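Local coordinates for protein multiheme cytochrome cf (Carboxydothermus ferrireducens DSM 11255, PDB 6QVM) that reduces insoluble Fe(III) outside the cell, carrying electrons through eleven c-type haems from its place in the S-layer, at the heme c site. Sequence-based numbering; all coordinates share one arbitrary frame.

The heme c site. Residues 242-243, 246, 275-278, 281, 289, 306, 313-314, 317-318, 349, 353, 383, 386-387, 392-393, 477, 487, 584. With HEC (heme c), chain B; HEC (heme c), chain C.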
loop_
_atom_site.group_PDB
_atom_site.type_symbol
_atom_site.label_atom_id
_atom_site.label_comp_id
_atom_site.label_asym_id
_atom_site.label_seq_id
_atom_site.Cartn_x
_atom_site.Cartn_y
_atom_site.Cartn_z
ATOM N N TRP A 242 5.817 4.071 7.544
ATOM C CA TRP A 242 6.921 3.366 8.187
ATOM C C TRP A 242 7.395 2.170 7.372
ATOM O O TRP A 242 8.564 1.784 7.472
ATOM C CB TRP A 242 6.515 2.947 9.600
ATOM C CG TRP A 242 6.548 4.111 10.539
ATOM C CD1 TRP A 242 5.480 4.816 11.023
ATOM C CD2 TRP A 242 7.720 4.734 11.082
ATOM N NE1 TRP A 242 5.918 5.828 11.844
ATOM C CE2 TRP A 242 7.288 5.802 11.892
ATOM C CE3 TRP A 242 9.094 4.483 10.970
ATOM C CZ2 TRP A 242 8.179 6.620 12.582
ATOM C CZ3 TRP A 242 9.977 5.301 11.650
ATOM C CH2 TRP A 242 9.517 6.357 12.446
ATOM N N HIS A 243 6.513 1.587 6.555
ATOM C CA HIS A 243 6.824 0.410 5.747
ATOM C C HIS A 243 8.125 0.588 4.962
ATOM O O HIS A 243 9.059 -0.201 5.157
ATOM C CB HIS A 243 5.665 0.077 4.797
ATOM C CG HIS A 243 4.623 -0.811 5.394
ATOM N ND1 HIS A 243 3.279 -0.662 5.127
ATOM C CD2 HIS A 243 4.723 -1.858 6.245
ATOM C CE1 HIS A 243 2.597 -1.582 5.784
ATOM N NE2 HIS A 243 3.450 -2.322 6.470
ATOM N N MET A 246 11.659 0.861 7.199
ATOM C CA MET A 246 11.976 -0.093 8.261
ATOM C C MET A 246 13.479 -0.315 8.412
ATOM O O MET A 246 13.963 -0.538 9.530
ATOM C CB MET A 246 11.268 -1.422 7.991
ATOM C CG MET A 246 11.566 -2.528 8.994
ATOM S SD MET A 246 10.870 -2.218 10.629
ATOM C CE MET A 246 11.097 -3.813 11.411
ATOM N N ASN A 275 14.399 0.540 11.940
ATOM C CA ASN A 275 13.838 1.859 12.220
ATOM C C ASN A 275 12.343 1.739 12.499
ATOM O O ASN A 275 11.552 1.509 11.579
ATOM C CB ASN A 275 14.117 2.798 11.046
ATOM C CG ASN A 275 13.626 4.211 11.288
ATOM O OD1 ASN A 275 13.486 4.650 12.429
ATOM N ND2 ASN A 275 13.346 4.928 10.205
ATOM N N SER A 276 11.957 1.923 13.767
ATOM C CA SER A 276 10.567 1.835 14.203
ATOM C C SER A 276 10.141 3.180 14.790
ATOM O O SER A 276 10.997 4.045 15.014
ATOM C CB SER A 276 10.406 0.708 15.228
ATOM O OG SER A 276 10.820 1.124 16.517
ATOM N N PRO A 277 8.845 3.404 15.051
ATOM C CA PRO A 277 8.425 4.731 15.543
ATOM C C PRO A 277 9.076 5.168 16.848
ATOM O O PRO A 277 9.233 6.375 17.070
ATOM C CB PRO A 277 6.905 4.577 15.697
ATOM C CG PRO A 277 6.538 3.540 14.692
ATOM C CD PRO A 277 7.690 2.572 14.662
ATOM N N THR A 278 9.476 4.234 17.717
ATOM C CA THR A 278 10.012 4.609 19.020
ATOM C C THR A 278 11.466 4.209 19.238
ATOM O O THR A 278 12.099 4.748 20.150
ATOM C CB THR A 278 9.166 4.005 20.150
ATOM O OG1 THR A 278 9.094 2.587 19.967
ATOM C CG2 THR A 278 7.764 4.595 20.159
ATOM N N LEU A 281 17.161 -0.266 16.293
ATOM C CA LEU A 281 18.024 -1.417 16.500
ATOM C C LEU A 281 19.141 -1.378 15.467
ATOM O O LEU A 281 18.985 -0.806 14.385
ATOM C CB LEU A 281 17.244 -2.729 16.390
ATOM C CG LEU A 281 16.133 -2.983 17.411
ATOM C CD1 LEU A 281 15.547 -4.370 17.195
ATOM C CD2 LEU A 281 16.631 -2.832 18.840
ATOM N N TYR A 289 22.417 -8.559 15.963
ATOM C CA TYR A 289 22.065 -7.331 16.649
ATOM C C TYR A 289 23.168 -6.929 17.623
ATOM O O TYR A 289 23.986 -7.744 18.056
ATOM C CB TYR A 289 20.729 -7.490 17.370
ATOM C CG TYR A 289 19.556 -7.543 16.419
ATOM C CD1 TYR A 289 19.115 -6.398 15.772
ATOM C CD2 TYR A 289 18.899 -8.739 16.156
ATOM C CE1 TYR A 289 18.047 -6.436 14.903
ATOM C CE2 TYR A 289 17.830 -8.786 15.282
ATOM C CZ TYR A 289 17.411 -7.631 14.665
ATOM O OH TYR A 289 16.356 -7.670 13.795
ATOM N N HIS A 306 18.834 -8.192 22.201
ATOM C CA HIS A 306 18.715 -8.920 20.944
ATOM C C HIS A 306 20.082 -9.448 20.523
ATOM O O HIS A 306 21.070 -8.707 20.514
ATOM C CB HIS A 306 18.137 -8.022 19.850
ATOM C CG HIS A 306 16.647 -7.865 19.910
ATOM N ND1 HIS A 306 16.035 -6.718 20.365
ATOM C CD2 HIS A 306 15.648 -8.710 19.562
ATOM C CE1 HIS A 306 14.723 -6.863 20.299
ATOM N NE2 HIS A 306 14.461 -8.065 19.815
ATOM N N SER A 313 16.828 -14.353 10.500
ATOM C CA SER A 313 15.640 -14.474 11.339
ATOM C C SER A 313 14.618 -13.351 11.172
ATOM O O SER A 313 13.471 -13.509 11.617
ATOM C CB SER A 313 16.050 -14.564 12.816
ATOM O OG SER A 313 16.837 -15.726 13.046
ATOM N N CYS A 314 14.986 -12.233 10.538
ATOM C CA CYS A 314 14.096 -11.075 10.606
ATOM C C CYS A 314 13.896 -10.395 9.269
ATOM O O CYS A 314 12.803 -9.888 8.983
ATOM C CB CYS A 314 14.623 -10.039 11.613
ATOM S SG CYS A 314 15.235 -10.723 13.173
ATOM N N CYS A 317 10.780 -10.174 6.545
ATOM C CA CYS A 317 9.617 -9.307 6.667
ATOM C C CYS A 317 9.996 -7.833 6.649
ATOM O O CYS A 317 9.106 -6.981 6.702
ATOM C CB CYS A 317 8.837 -9.631 7.947
ATOM S SG CYS A 317 8.212 -11.320 8.018
ATOM N N HIS A 318 11.286 -7.513 6.557
ATOM C CA HIS A 318 11.756 -6.142 6.669
ATOM C C HIS A 318 12.346 -5.598 5.373
ATOM O O HIS A 318 12.711 -4.421 5.327
ATOM C CB HIS A 318 12.788 -6.013 7.799
ATOM C CG HIS A 318 12.301 -6.463 9.139
ATOM N ND1 HIS A 318 13.143 -6.592 10.222
ATOM C CD2 HIS A 318 11.068 -6.825 9.572
ATOM C CE1 HIS A 318 12.449 -7.012 11.268
ATOM N NE2 HIS A 318 11.184 -7.150 10.905
ATOM N N ILE A 349 9.853 -2.114 3.348
ATOM C CA ILE A 349 8.687 -2.679 2.676
ATOM C C ILE A 349 8.272 -1.691 1.592
ATOM O O ILE A 349 7.639 -0.673 1.872
ATOM C CB ILE A 349 7.544 -2.965 3.657
ATOM C CG1 ILE A 349 7.955 -4.033 4.670
ATOM C CG2 ILE A 349 6.285 -3.381 2.920
ATOM C CD1 ILE A 349 8.634 -3.496 5.901
ATOM N N ALA A 353 6.418 -5.152 -2.299
ATOM C CA ALA A 353 6.182 -6.143 -1.256
ATOM C C ALA A 353 4.723 -6.578 -1.242
ATOM O O ALA A 353 4.410 -7.698 -0.833
ATOM C CB ALA A 353 6.589 -5.592 0.108
ATOM N N CYS A 383 -1.353 -8.821 3.532
ATOM C CA CYS A 383 -0.698 -8.298 4.725
ATOM C C CYS A 383 -0.299 -9.378 5.721
ATOM O O CYS A 383 0.691 -9.209 6.444
ATOM C CB CYS A 383 -1.615 -7.297 5.436
ATOM S SG CYS A 383 -2.603 -6.272 4.326
ATOM N N CYS A 386 3.311 -11.020 6.623
ATOM C CA CYS A 386 4.162 -10.384 7.622
ATOM C C CYS A 386 3.442 -10.133 8.938
ATOM O O CYS A 386 4.002 -10.399 10.001
ATOM C CB CYS A 386 4.717 -9.058 7.094
ATOM S SG CYS A 386 5.689 -9.190 5.576
ATOM N N HIS A 387 2.205 -9.636 8.890
ATOM C CA HIS A 387 1.387 -9.465 10.091
ATOM C C HIS A 387 0.612 -10.757 10.354
ATOM O O HIS A 387 -0.607 -10.835 10.193
ATOM C CB HIS A 387 0.434 -8.289 9.927
ATOM C CG HIS A 387 1.095 -6.991 9.582
ATOM N ND1 HIS A 387 1.307 -5.999 10.515
ATOM C CD2 HIS A 387 1.543 -6.500 8.402
ATOM C CE1 HIS A 387 1.886 -4.965 9.931
ATOM N NE2 HIS A 387 2.038 -5.242 8.648
ATOM N N HIS A 392 2.834 -10.496 15.640
ATOM C CA HIS A 392 2.678 -9.336 14.775
ATOM C C HIS A 392 1.198 -9.115 14.494
ATOM O O HIS A 392 0.523 -9.999 13.957
ATOM C CB HIS A 392 3.492 -9.522 13.493
ATOM C CG HIS A 392 4.947 -9.764 13.754
ATOM N ND1 HIS A 392 5.593 -10.926 13.391
ATOM C CD2 HIS A 392 5.875 -8.999 14.375
ATOM C CE1 HIS A 392 6.858 -10.861 13.767
ATOM N NE2 HIS A 392 7.057 -9.699 14.363
ATOM N N ARG A 393 0.711 -7.924 14.831
ATOM C CA ARG A 393 -0.715 -7.704 15.017
ATOM C C ARG A 393 -1.456 -7.617 13.687
ATOM O O ARG A 393 -0.881 -7.285 12.649
ATOM C CB ARG A 393 -0.942 -6.429 15.830
ATOM C CG ARG A 393 -0.371 -6.475 17.248
ATOM C CD ARG A 393 -1.305 -7.173 18.234
ATOM N NE ARG A 393 -1.673 -8.519 17.802
ATOM C CZ ARG A 393 -0.903 -9.593 17.956
ATOM N NH1 ARG A 393 0.283 -9.481 18.536
ATOM N NH2 ARG A 393 -1.316 -10.778 17.527
ATOM N N HIS A 477 -7.433 0.060 7.234
ATOM C CA HIS A 477 -6.110 0.653 7.088
ATOM C C HIS A 477 -5.859 1.045 5.641
ATOM O O HIS A 477 -6.229 0.319 4.717
ATOM C CB HIS A 477 -5.008 -0.315 7.528
ATOM C CG HIS A 477 -5.096 -0.737 8.957
ATOM N ND1 HIS A 477 -4.513 -0.025 9.984
ATOM C CD2 HIS A 477 -5.679 -1.816 9.530
ATOM C CE1 HIS A 477 -4.745 -0.641 11.130
ATOM N NE2 HIS A 477 -5.450 -1.730 10.882
ATOM N N LYS A 487 -1.576 4.577 12.873
ATOM C CA LYS A 487 -1.673 3.204 12.370
ATOM C C LYS A 487 -2.246 3.154 10.959
ATOM O O LYS A 487 -2.837 2.148 10.553
ATOM C CB LYS A 487 -2.503 2.327 13.310
ATOM C CG LYS A 487 -2.037 2.366 14.768
ATOM C CD LYS A 487 -0.555 2.038 14.888
ATOM C CE LYS A 487 -0.082 2.134 16.325
ATOM N NZ LYS A 487 1.373 1.859 16.442
ATOM N N TYR A 584 6.858 -19.242 14.888
ATOM C CA TYR A 584 5.695 -18.498 15.357
ATOM C C TYR A 584 4.481 -19.389 15.562
ATOM O O TYR A 584 3.487 -18.935 16.139
ATOM C CB TYR A 584 5.351 -17.369 14.377
ATOM C CG TYR A 584 6.395 -16.273 14.356
ATOM C CD1 TYR A 584 6.422 -15.303 15.347
ATOM C CD2 TYR A 584 7.366 -16.223 13.367
ATOM C CE1 TYR A 584 7.377 -14.306 15.347
ATOM C CE2 TYR A 584 8.326 -15.226 13.355
ATOM C CZ TYR A 584 8.325 -14.268 14.349
ATOM O OH TYR A 584 9.278 -13.274 14.349
HETATM FE FE HEC B . 9.454 -7.528 13.253
HETATM C CHA HEC B . 7.602 -4.692 13.988
HETATM C CHB HEC B . 12.022 -6.296 15.186
HETATM C CHC HEC B . 11.220 -10.447 12.755
HETATM C CHD HEC B . 7.111 -8.566 10.995
HETATM N NA HEC B . 9.756 -5.817 14.377
HETATM C C1A HEC B . 8.872 -4.763 14.515
HETATM C C2A HEC B . 9.503 -3.750 15.336
HETATM C C3A HEC B . 10.723 -4.187 15.671
HETATM C C4A HEC B . 10.905 -5.497 15.075
HETATM C CMA HEC B . 11.749 -3.421 16.532
HETATM C CAA HEC B . 8.855 -2.411 15.754
HETATM C CBA HEC B . 8.010 -2.690 17.000
HETATM C CGA HEC B . 7.425 -1.413 17.549
HETATM O O1A HEC B . 6.697 -0.696 16.807
HETATM O O2A HEC B . 7.678 -1.132 18.750
HETATM N NB HEC B . 11.292 -8.232 13.824
HETATM C C1B HEC B . 12.141 -7.590 14.710
HETATM C C2B HEC B . 13.204 -8.514 15.045
HETATM C C3B HEC B . 12.991 -9.666 14.374
HETATM C C4B HEC B . 11.780 -9.505 13.591
HETATM C CMB HEC B . 14.369 -8.171 15.999
HETATM C CAB HEC B . 13.853 -10.954 14.391
HETATM C CBB HEC B . 13.941 -11.567 15.808
HETATM N NC HEC B . 9.224 -9.179 12.073
HETATM C C1C HEC B . 10.051 -10.288 12.040
HETATM C C2C HEC B . 9.464 -11.270 11.148
HETATM C C3C HEC B . 8.321 -10.753 10.658
HETATM C C4C HEC B . 8.158 -9.429 11.234
HETATM C CMC HEC B . 10.085 -12.645 10.822
HETATM C CAC HEC B . 7.336 -11.391 9.647
HETATM C CBC HEC B . 6.675 -12.646 10.250
HETATM N ND HEC B . 7.660 -6.734 12.582
HETATM C C1D HEC B . 6.839 -7.394 11.674
HETATM C C2D HEC B . 5.614 -6.649 11.544
HETATM C C3D HEC B . 5.757 -5.434 12.477
HETATM C C4D HEC B . 7.062 -5.575 13.078
HETATM C CMD HEC B . 4.445 -7.046 10.620
HETATM C CAD HEC B . 4.748 -4.292 12.742
HETATM C CBD HEC B . 3.409 -4.865 13.211
HETATM C CGD HEC B . 3.495 -5.283 14.655
HETATM O O1D HEC B . 4.462 -4.863 15.331
HETATM O O2D HEC B . 2.607 -6.030 15.134
HETATM FE FE HEC C . 2.740 -3.762 7.559
HETATM C CHA HEC C . 4.026 -1.670 9.915
HETATM C CHB HEC C . -0.396 -2.421 8.092
HETATM C CHC HEC C . 1.541 -5.456 4.814
HETATM C CHD HEC C . 5.697 -5.542 7.374
HETATM N NA HEC C . 1.956 -2.313 8.760
HETATM C C1A HEC C . 2.665 -1.601 9.706
HETATM C C2A HEC C . 1.734 -0.770 10.441
HETATM C C3A HEC C . 0.512 -0.980 9.941
HETATM C C4A HEC C . 0.629 -1.958 8.881
HETATM C CMA HEC C . -0.788 -0.310 10.427
HETATM C CAA HEC C . 2.103 0.180 11.600
HETATM C CBA HEC C . 2.336 1.581 11.044
HETATM C CGA HEC C . 2.550 2.525 12.197
HETATM O O1A HEC C . 3.221 2.136 13.194
HETATM O O2A HEC C . 2.051 3.677 12.112
HETATM N NB HEC C . 0.913 -3.918 6.633
HETATM C C1B HEC C . -0.236 -3.232 6.987
HETATM C C2B HEC C . -1.253 -3.519 6.001
HETATM C C3B HEC C . -0.725 -4.368 5.095
HETATM C C4B HEC C . 0.654 -4.630 5.477
HETATM C CMB HEC C . -2.690 -2.953 6.072
HETATM C CAB HEC C . -1.432 -4.970 3.854
HETATM C CBB HEC C . -1.958 -3.887 2.878
HETATM N NC HEC C . 3.465 -5.267 6.368
HETATM C C1C HEC C . 2.832 -5.753 5.231
HETATM C C2C HEC C . 3.746 -6.662 4.555
HETATM C C3C HEC C . 4.925 -6.642 5.221
HETATM C C4C HEC C . 4.748 -5.794 6.398
HETATM C CMC HEC C . 3.446 -7.371 3.210
HETATM C CAC HEC C . 6.224 -7.449 4.909
HETATM C CBC HEC C . 6.815 -7.170 3.505
HETATM N ND HEC C . 4.572 -3.630 8.497
HETATM C C1D HEC C . 5.657 -4.479 8.260
HETATM C C2D HEC C . 6.745 -4.073 9.117
HETATM C C3D HEC C . 6.218 -2.869 9.903
HETATM C C4D HEC C . 4.865 -2.662 9.454
HETATM C CMD HEC C . 8.145 -4.707 9.224
HETATM C CAD HEC C . 6.981 -2.027 10.940
HETATM C CBD HEC C . 7.496 -0.809 10.166
HETATM C CGD HEC C . 8.416 0.047 10.997
HETATM O O1D HEC C . 8.312 -0.018 12.250
HETATM O O2D HEC C . 9.241 0.796 10.405
HETATM O O HOH W 1 1.058 5.735 14.101
HETATM O O HOH W 2 3.146 4.151 15.355
HETATM O O HOH W 3 10.632 -0.301 18.760
#
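His392 lays its imidazole nearly flat over one face of the chain B haem, stacked on pyrrole rings C (NC-C1C-C2C-C3C-C4C) and D (ND-C1D-C2D-C3D-C4D) and straddling the two. Its CG stands anti to the carbonyl carbon, and the methine carbon CHD lies beneath the centre of the imidazole. This is a stack, not a ligation. An alanine here would remove the imidazole and would probably leave that haem face less protected and the tilt of the porphyrin less firmly fixed.

Across the porphyrin, His318, the proximal histidine of a CXXCH motif, stands upright, edge-to-face, with NE2 pointing at the iron. At 2.9 Å from NE2 to FE the iron is modelled too far away for a regular coordination bond, so the axial bond is not established by the model. Met246 CE covers one face of the His318 imidazole and the carbonyl oxygen of Cys314 the other, which should restrain its rotation. Cys314 and Cys317 tie the vinyl-derived carbons CAB and CAC through thioethers.

The chain C haem is bis-histidine ligated: His387, proximal in a further CXXCH motif, and distal His243 approach from opposite faces, with FE bound by NE2 of each at 179°. Cys383 and Cys386 supply its thioethers. The two haems also meet through His387, whose imidazole face carries the methyl CMD of the chain B haem, a proximity that would suit electron transfer.

Propionates are held at the rim. The backbone N of Arg393 donates an almost straight bond, 2.7 Å, to chain B O2D. Asn275 O lies 2.7 Å from chain C O2D, a pairing of acceptors that might favour a protonated propionate. Lys487, bent at chi2 and then extended, brings NZ within 3.7 Å of chain C O1A as a salt bridge, and water 2 links the same two atoms. His477 ND1 donates in its ring plane to Lys487 O, 2.8 Å away and nearly along the C=O axis.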